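Protein F-93 (PDB 1TBX) probably acts as a viral transcription factor, a homodimeric winged-helix protein that recognises a palindromic or pseudo-palindromic DNA target. Local coordinates at residues T4-Y16 and I78-I90. Numbering follows the deposited sequence.
Sequences TPFFYPEAIVLAY and ISLKTAIETYKQI
Tyr87 of helix 71-94 lies against Phe6 and Phe7 of the N-terminal arm. Its CB sits near Phe7 CE1 and CZ. CG and CD2 lie at the edge of the Phe7 ring, with Tyr87 CD2 3.8 Å from Phe7 CE1. Further out, Tyr87 CE1 meets Phe6 CE1 at 3.8 Å, CE2 lies by the carbonyl oxygen of Pro5, and OH ends 3.6 Å from Pro5 CG while hydrogen-bonding Lys91 NZ. Both phenylalanines turn an edge toward the tyrosine face in offset edge-to-face pairs, the ring planes of Phe6 and Tyr87 meeting at 63°. With chi1 at -69°, anti to its carbonyl carbon, Ile84 CG1 sits over the centre of one Phe7 face, 3.6 Å from the centroid, a CH-pi contact; Phe6 CB covers the opposite face toward its rim. Ile84 CD1 goes on to Ala15 CB, where segment 9-16 crosses segment 78-90 at -106°, and Leu80 CD1 fills in against Leu14 CD2. Lys81 bends to place NZ 4.0 Å from the Tyr16 ring centroid, a cation-pi contact; Glu85 OE1 forms a salt bridge to Lys88 NZ at 2.7 Å and a weaker one to Lys81 NZ. Phe76 of the second subunit packs against Phe6 and Tyr87, extending the aromatic cluster into the dimer interface. Ring edges, faces and methyls thus join arm and first helix to the long C-terminal helix, with charged groups at both ends, by Tyr16 and at the Tyr87 hydroxyl.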
loop_
_atom_site.group_PDB
_atom_site.type_symbol
_atom_site.label_atom_id
_atom_site.label_comp_id
_atom_site.label_asym_id
_atom_site.label_seq_id
_atom_site.Cartn_x
_atom_site.Cartn_y
_atom_site.Cartn_z
ATOM N N THR A 4 1.741 5.827 -9.199
ATOM C CA THR A 4 1.320 4.548 -8.580
ATOM C C THR A 4 0.456 4.756 -7.334
ATOM O O THR A 4 0.949 5.271 -6.318
ATOM C CB THR A 4 2.532 3.622 -8.283
ATOM O OG1 THR A 4 3.127 3.249 -9.531
ATOM C CG2 THR A 4 2.096 2.269 -7.694
ATOM N N PRO A 5 -0.826 4.384 -7.434
ATOM C CA PRO A 5 -1.731 4.256 -6.257
ATOM C C PRO A 5 -1.192 2.998 -5.607
ATOM O O PRO A 5 -0.768 2.131 -6.376
ATOM C CB PRO A 5 -3.084 3.995 -6.895
ATOM C CG PRO A 5 -2.879 4.146 -8.407
ATOM C CD PRO A 5 -1.458 3.976 -8.704
ATOM N N PHE A 6 -1.142 2.760 -4.316
ATOM C CA PHE A 6 -2.063 2.825 -3.257
ATOM C C PHE A 6 -0.909 2.580 -2.250
ATOM O O PHE A 6 -1.063 2.674 -1.022
ATOM C CB PHE A 6 -2.819 1.496 -3.265
ATOM C CG PHE A 6 -4.139 1.523 -3.990
ATOM C CD1 PHE A 6 -4.199 1.457 -5.371
ATOM C CD2 PHE A 6 -5.338 1.580 -3.280
ATOM C CE1 PHE A 6 -5.429 1.487 -6.043
ATOM C CE2 PHE A 6 -6.547 1.600 -3.939
ATOM C CZ PHE A 6 -6.593 1.549 -5.332
ATOM N N PHE A 7 0.245 2.189 -2.828
ATOM C CA PHE A 7 1.488 1.865 -2.141
ATOM C C PHE A 7 2.548 2.903 -2.447
ATOM O O PHE A 7 2.748 3.317 -3.586
ATOM C CB PHE A 7 2.036 0.506 -2.606
ATOM C CG PHE A 7 0.983 -0.562 -2.750
ATOM C CD1 PHE A 7 0.428 -0.837 -3.993
ATOM C CD2 PHE A 7 0.518 -1.265 -1.643
ATOM C CE1 PHE A 7 -0.562 -1.832 -4.145
ATOM C CE2 PHE A 7 -0.487 -2.258 -1.785
ATOM C CZ PHE A 7 -1.024 -2.539 -3.046
ATOM N N TYR A 8 3.236 3.321 -1.408
ATOM C CA TYR A 8 4.407 4.137 -1.551
ATOM C C TYR A 8 5.581 3.258 -1.989
ATOM O O TYR A 8 5.483 2.022 -1.956
ATOM C CB TYR A 8 4.719 4.734 -0.199
ATOM C CG TYR A 8 3.968 5.984 0.141
ATOM C CD1 TYR A 8 2.830 5.948 0.964
ATOM C CD2 TYR A 8 4.403 7.209 -0.309
ATOM C CE1 TYR A 8 2.169 7.111 1.318
ATOM C CE2 TYR A 8 3.752 8.357 0.029
ATOM C CZ TYR A 8 2.639 8.318 0.839
ATOM O OH TYR A 8 2.017 9.517 1.158
ATOM N N PRO A 9 6.695 3.876 -2.391
ATOM C CA PRO A 9 7.887 3.109 -2.796
ATOM C C PRO A 9 8.429 2.142 -1.756
ATOM O O PRO A 9 8.797 1.005 -2.086
ATOM C CB PRO A 9 8.897 4.186 -3.109
ATOM C CG PRO A 9 8.004 5.279 -3.652
ATOM C CD PRO A 9 6.871 5.329 -2.594
ATOM N N GLU A 10 8.468 2.580 -0.510
ATOM C CA GLU A 10 8.940 1.742 0.576
ATOM C C GLU A 10 8.182 0.414 0.598
ATOM O O GLU A 10 8.769 -0.664 0.819
ATOM C CB GLU A 10 8.709 2.542 1.828
ATOM C CG GLU A 10 8.360 3.979 1.443
ATOM C CD GLU A 10 7.142 4.485 2.169
ATOM O OE1 GLU A 10 6.627 3.721 2.981
ATOM O OE2 GLU A 10 6.696 5.639 1.969
ATOM N N ALA A 11 6.871 0.482 0.330
ATOM C CA ALA A 11 6.047 -0.723 0.262
ATOM C C ALA A 11 6.441 -1.624 -0.913
ATOM O O ALA A 11 6.619 -2.826 -0.744
ATOM C CB ALA A 11 4.563 -0.365 0.218
ATOM N N ILE A 12 6.575 -1.062 -2.108
ATOM C CA ILE A 12 6.956 -1.893 -3.248
ATOM C C ILE A 12 8.328 -2.551 -3.024
ATOM O O ILE A 12 8.454 -3.785 -3.154
ATOM C CB ILE A 12 6.953 -1.078 -4.531
ATOM C CG1 ILE A 12 5.555 -0.518 -4.736
ATOM C CG2 ILE A 12 7.310 -1.950 -5.703
ATOM C CD1 ILE A 12 5.513 0.701 -5.592
ATOM N N VAL A 13 9.324 -1.731 -2.671
ATOM C CA VAL A 13 10.691 -2.154 -2.514
ATOM C C VAL A 13 10.696 -3.249 -1.472
ATOM O O VAL A 13 11.222 -4.321 -1.697
ATOM C CB VAL A 13 11.554 -0.991 -2.076
ATOM C CG1 VAL A 13 12.953 -1.496 -1.714
ATOM C CG2 VAL A 13 11.564 0.191 -3.192
ATOM N N LEU A 14 10.023 -3.034 -0.359
ATOM C CA LEU A 14 9.952 -4.073 0.656
ATOM C C LEU A 14 9.386 -5.423 0.140
ATOM O O LEU A 14 9.966 -6.495 0.368
ATOM C CB LEU A 14 9.144 -3.551 1.859
ATOM C CG LEU A 14 9.393 -4.328 3.152
ATOM C CD1 LEU A 14 10.888 -4.400 3.385
ATOM C CD2 LEU A 14 8.635 -3.719 4.355
ATOM N N ALA A 15 8.247 -5.361 -0.545
ATOM C CA ALA A 15 7.585 -6.541 -1.088
ATOM C C ALA A 15 8.525 -7.278 -2.014
ATOM O O ALA A 15 8.650 -8.488 -1.942
ATOM C CB ALA A 15 6.359 -6.132 -1.853
ATOM N N TYR A 16 9.211 -6.539 -2.876
ATOM C CA TYR A 16 10.069 -7.163 -3.871
ATOM C C TYR A 16 11.293 -7.848 -3.283
ATOM O O TYR A 16 11.833 -8.809 -3.862
ATOM C CB TYR A 16 10.446 -6.147 -4.930
ATOM C CG TYR A 16 9.363 -6.105 -5.957
ATOM C CD1 TYR A 16 8.110 -5.505 -5.685
ATOM C CD2 TYR A 16 9.543 -6.743 -7.194
ATOM C CE1 TYR A 16 7.085 -5.521 -6.664
ATOM C CE2 TYR A 16 8.538 -6.758 -8.176
ATOM C CZ TYR A 16 7.327 -6.154 -7.917
ATOM O OH TYR A 16 6.383 -6.217 -8.916
ATOM N N ILE A 78 5.705 -10.018 3.538
ATOM C CA ILE A 78 4.767 -11.066 3.088
ATOM C C ILE A 78 3.373 -10.494 2.862
ATOM O O ILE A 78 2.779 -10.727 1.802
ATOM C CB ILE A 78 4.673 -12.209 4.091
ATOM C CG1 ILE A 78 6.001 -12.970 4.200
ATOM C CG2 ILE A 78 3.498 -13.130 3.754
ATOM C CD1 ILE A 78 6.139 -13.743 5.580
ATOM N N SER A 79 2.862 -9.751 3.842
ATOM C CA SER A 79 1.534 -9.202 3.699
ATOM C C SER A 79 1.471 -8.071 2.665
ATOM O O SER A 79 0.452 -7.880 2.016
ATOM C CB SER A 79 0.975 -8.755 5.033
ATOM O OG SER A 79 1.825 -7.804 5.632
ATOM N N LEU A 80 2.538 -7.300 2.515
ATOM C CA LEU A 80 2.592 -6.341 1.411
ATOM C C LEU A 80 2.597 -7.032 0.041
ATOM O O LEU A 80 1.924 -6.565 -0.872
ATOM C CB LEU A 80 3.812 -5.427 1.520
ATOM C CG LEU A 80 3.897 -4.373 2.650
ATOM C CD1 LEU A 80 5.315 -3.709 2.749
ATOM C CD2 LEU A 80 2.742 -3.309 2.601
ATOM N N LYS A 81 3.365 -8.119 -0.103
ATOM C CA LYS A 81 3.494 -8.840 -1.373
ATOM C C LYS A 81 2.121 -9.270 -1.868
ATOM O O LYS A 81 1.812 -9.150 -3.070
ATOM C CB LYS A 81 4.394 -10.081 -1.204
ATOM C CG LYS A 81 4.649 -10.913 -2.472
ATOM C CD LYS A 81 5.952 -10.538 -3.259
ATOM C CE LYS A 81 5.737 -9.360 -4.355
ATOM N NZ LYS A 81 6.419 -9.494 -5.719
ATOM N N THR A 82 1.318 -9.775 -0.929
ATOM C CA THR A 82 -0.005 -10.326 -1.191
ATOM C C THR A 82 -0.953 -9.203 -1.694
ATOM O O THR A 82 -1.626 -9.361 -2.700
ATOM C CB THR A 82 -0.519 -11.191 0.100
ATOM O OG1 THR A 82 -1.900 -11.539 0.008
ATOM C CG2 THR A 82 -0.578 -10.432 1.355
ATOM N N ALA A 83 -0.934 -8.061 -1.007
ATOM C CA ALA A 83 -1.576 -6.837 -1.445
ATOM C C ALA A 83 -1.160 -6.344 -2.868
ATOM O O ALA A 83 -2.027 -6.218 -3.750
ATOM C CB ALA A 83 -1.385 -5.761 -0.402
ATOM N N ILE A 84 0.137 -6.090 -3.104
ATOM C CA ILE A 84 0.629 -5.680 -4.440
ATOM C C ILE A 84 0.321 -6.708 -5.526
ATOM O O ILE A 84 -0.101 -6.371 -6.648
ATOM C CB ILE A 84 2.137 -5.418 -4.407
ATOM C CG1 ILE A 84 2.429 -4.162 -3.579
ATOM C CG2 ILE A 84 2.704 -5.299 -5.834
ATOM C CD1 ILE A 84 3.671 -4.244 -2.790
ATOM N N GLU A 85 0.517 -7.968 -5.186
ATOM C CA GLU A 85 0.223 -9.028 -6.112
ATOM C C GLU A 85 -1.245 -9.069 -6.518
ATOM O O GLU A 85 -1.561 -9.328 -7.690
ATOM C CB GLU A 85 0.660 -10.333 -5.505
ATOM C CG GLU A 85 0.974 -11.343 -6.560
ATOM C CD GLU A 85 2.301 -11.054 -7.270
ATOM O OE1 GLU A 85 3.180 -10.338 -6.663
ATOM O OE2 GLU A 85 2.446 -11.564 -8.436
ATOM N N THR A 86 -2.131 -8.825 -5.539
ATOM C CA THR A 86 -3.550 -8.865 -5.765
ATOM C C THR A 86 -3.852 -7.660 -6.627
ATOM O O THR A 86 -4.614 -7.748 -7.577
ATOM C CB THR A 86 -4.302 -8.775 -4.409
ATOM O OG1 THR A 86 -3.974 -9.915 -3.605
ATOM C CG2 THR A 86 -5.848 -8.852 -4.599
ATOM N N TYR A 87 -3.230 -6.535 -6.284
ATOM C CA TYR A 87 -3.318 -5.332 -7.114
ATOM C C TYR A 87 -2.975 -5.586 -8.580
ATOM O O TYR A 87 -3.812 -5.296 -9.447
ATOM C CB TYR A 87 -2.388 -4.234 -6.634
ATOM C CG TYR A 87 -2.602 -2.929 -7.370
ATOM C CD1 TYR A 87 -3.893 -2.476 -7.641
ATOM C CD2 TYR A 87 -1.521 -2.151 -7.803
ATOM C CE1 TYR A 87 -4.116 -1.296 -8.312
ATOM C CE2 TYR A 87 -1.741 -0.961 -8.481
ATOM C CZ TYR A 87 -3.038 -0.539 -8.732
ATOM O OH TYR A 87 -3.289 0.654 -9.371
ATOM N N LYS A 88 -1.753 -6.097 -8.838
ATOM C CA LYS A 88 -1.343 -6.513 -10.166
ATOM C C LYS A 88 -2.392 -7.353 -10.864
ATOM O O LYS A 88 -2.747 -7.060 -11.993
ATOM C CB LYS A 88 -0.106 -7.339 -10.073
ATOM C CG LYS A 88 1.201 -6.611 -10.004
ATOM C CD LYS A 88 2.344 -7.647 -10.211
ATOM C CE LYS A 88 3.534 -7.337 -9.246
ATOM N NZ LYS A 88 4.065 -8.413 -8.290
ATOM N N GLN A 89 -2.941 -8.372 -10.197
ATOM C CA GLN A 89 -3.965 -9.228 -10.830
ATOM C C GLN A 89 -5.263 -8.533 -11.062
ATOM O O GLN A 89 -6.043 -8.956 -11.903
ATOM C CB GLN A 89 -4.224 -10.508 -10.031
ATOM C CG GLN A 89 -3.082 -11.476 -10.087
ATOM C CD GLN A 89 -2.662 -11.820 -11.543
ATOM O OE1 GLN A 89 -3.500 -12.280 -12.348
ATOM N NE2 GLN A 89 -1.394 -11.579 -11.874
ATOM N N ILE A 90 -5.538 -7.497 -10.277
ATOM C CA ILE A 90 -6.779 -6.742 -10.430
ATOM C C ILE A 90 -6.635 -5.847 -11.681
ATOM O O ILE A 90 -7.482 -5.880 -12.574
ATOM C CB ILE A 90 -7.091 -5.978 -9.110
ATOM C CG1 ILE A 90 -8.024 -6.806 -8.230
ATOM C CG2 ILE A 90 -7.684 -4.616 -9.381
ATOM C CD1 ILE A 90 -8.144 -6.267 -6.829
#